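Local structure of ribonuclease VapC (Klebsiella pneumoniae, 7BY3) at residues 86-89 with 90-94. The protein probably acts as the toxin of a toxin-antitoxin pair, a magnesium-dependent endoribonuclease of the PIN-domain family. Residues are numbered along the deposited sequence; the frame is centred on the assembly and turned at random.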
loop_
_atom_site.group_PDB
_atom_site.type_symbol
_atom_site.label_atom_id
_atom_site.label_comp_id
_atom_site.label_asym_id
_atom_site.label_seq_id
_atom_site.Cartn_x
_atom_site.Cartn_y
_atom_site.Cartn_z
ATOM N N LEU B 86 -5.037 -15.847 -3.293
ATOM C CA LEU B 86 -5.748 -14.721 -2.712
ATOM C C LEU B 86 -5.743 -13.526 -3.639
ATOM O O LEU B 86 -4.881 -13.399 -4.498
ATOM C CB LEU B 86 -5.139 -14.322 -1.368
ATOM C CG LEU B 86 -5.451 -15.195 -0.161
ATOM C CD1 LEU B 86 -4.500 -14.832 0.955
ATOM C CD2 LEU B 86 -6.891 -14.986 0.271
ATOM N N LYS B 87 -6.769 -12.698 -3.516
ATOM C CA LYS B 87 -6.763 -11.385 -4.138
ATOM C C LYS B 87 -5.672 -10.542 -3.477
ATOM O O LYS B 87 -5.434 -10.694 -2.284
ATOM C CB LYS B 87 -8.127 -10.731 -3.986
ATOM C CG LYS B 87 -9.263 -11.577 -4.503
ATOM C CD LYS B 87 -10.588 -10.814 -4.572
ATOM C CE LYS B 87 -11.805 -11.704 -4.712
ATOM N NZ LYS B 87 -12.103 -12.576 -3.522
ATOM N N LEU B 88 -4.999 -9.681 -4.242
ATOM C CA LEU B 88 -3.845 -8.924 -3.721
ATOM C C LEU B 88 -4.108 -8.108 -2.442
ATOM O O LEU B 88 -3.297 -8.155 -1.518
ATOM C CB LEU B 88 -3.274 -7.982 -4.795
ATOM C CG LEU B 88 -2.062 -7.146 -4.343
ATOM C CD1 LEU B 88 -0.918 -8.033 -3.869
ATOM C CD2 LEU B 88 -1.569 -6.171 -5.411
ATOM N N PRO B 89 -5.227 -7.360 -2.373
ATOM C CA PRO B 89 -5.478 -6.636 -1.121
ATOM C C PRO B 89 -5.759 -7.577 0.042
ATOM O O PRO B 89 -5.426 -7.249 1.178
ATOM C CB PRO B 89 -6.707 -5.786 -1.448
ATOM C CG PRO B 89 -7.379 -6.513 -2.516
ATOM C CD PRO B 89 -6.302 -7.128 -3.349
ATOM N N ASP B 90 -6.368 -8.725 -0.243
ATOM C CA ASP B 90 -6.559 -9.764 0.762
ATOM C C ASP B 90 -5.206 -10.238 1.277
ATOM O O ASP B 90 -5.011 -10.409 2.480
ATOM C CB ASP B 90 -7.345 -10.949 0.186
ATOM C CG ASP B 90 -8.848 -10.744 0.242
ATOM O OD1 ASP B 90 -9.311 -9.903 1.040
ATOM O OD2 ASP B 90 -9.568 -11.434 -0.512
ATOM N N ALA B 91 -4.275 -10.446 0.351
ATOM C CA ALA B 91 -2.940 -10.930 0.682
ATOM C C ALA B 91 -2.166 -9.924 1.527
ATOM O O ALA B 91 -1.427 -10.303 2.432
ATOM C CB ALA B 91 -2.168 -11.252 -0.590
ATOM N N ILE B 92 -2.345 -8.643 1.228
ATOM C CA ILE B 92 -1.635 -7.582 1.934
ATOM C C ILE B 92 -2.120 -7.459 3.377
ATOM O O ILE B 92 -1.321 -7.285 4.298
ATOM C CB ILE B 92 -1.790 -6.229 1.207
ATOM C CG1 ILE B 92 -1.107 -6.286 -0.162
ATOM C CG2 ILE B 92 -1.198 -5.100 2.031
ATOM C CD1 ILE B 92 -1.394 -5.097 -1.045
ATOM N N ILE B 93 -3.429 -7.566 3.570
ATOM C CA ILE B 93 -4.011 -7.491 4.904
ATOM C C ILE B 93 -3.617 -8.717 5.731
ATOM O O ILE B 93 -3.354 -8.611 6.929
ATOM C CB ILE B 93 -5.548 -7.356 4.830
ATOM C CG1 ILE B 93 -5.922 -5.940 4.389
ATOM C CG2 ILE B 93 -6.190 -7.648 6.174
ATOM C CD1 ILE B 93 -7.390 -5.748 4.112
ATOM N N LEU B 94 -3.546 -9.876 5.083
ATOM C CA LEU B 94 -3.107 -11.096 5.751
ATOM C C LEU B 94 -1.610 -11.044 6.055
ATOM O O LEU B 94 -1.164 -11.514 7.099
ATOM C CB LEU B 94 -3.436 -12.326 4.902
ATOM C CG LEU B 94 -3.076 -13.687 5.505
ATOM C CD1 LEU B 94 -3.708 -13.855 6.879
ATOM C CD2 LEU B 94 -3.497 -14.819 4.581
#
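K87 and D90 run side by side in the same direction at the first turn of helix 88-99, the lysine's aliphatic part alongside one carboxylate oxygen: K87 CB stands 3.8 Å from D90 OD2. The ammonium group follows it at longer range, K87 NZ lying 4.1 Å from D90 OD2, beyond a salt bridge; the chain is extended at chi2 and chi3, and a bend at chi4 (67°) turns NZ nearer to that oxygen than CE is. Beside them, L86 reaches across the start of the helix with its two methyls divided, CD2 against D90 CB and CD1 meeting L94 CD2 at 3.8 Å, the two leucines crossing at about a right angle. On another side of the turn, L88 sends CG anti to its backbone N (chi1 180°), which brings CG to 3.9 Å from I92 CD1.

K87 is the N-cap residue, and its carbonyl opens the helical bonding: A91 N donates to K87 O at 2.9 Å. I92 N to L88 O and I93 N to P89 O continue the i to i+4 pattern. P89 has no amide hydrogen to give, and in the first turn no earlier helical carbonyl would call for one. D90 is predicted to bind magnesium, consistent with the acidic cluster of PIN-domain active sites, and I93 packs on D9, the other predicted ligand.

Further out, K87 forms a salt bridge with D111, whose carboxylate also lies close to D90 OD2. Outside this chain, D90 OD1 is salt-bridged to a basic side chain of another protein. I73 and S77 of helix 71-83 cover I92, while M42 of the second subunit packs on both L88 and I92.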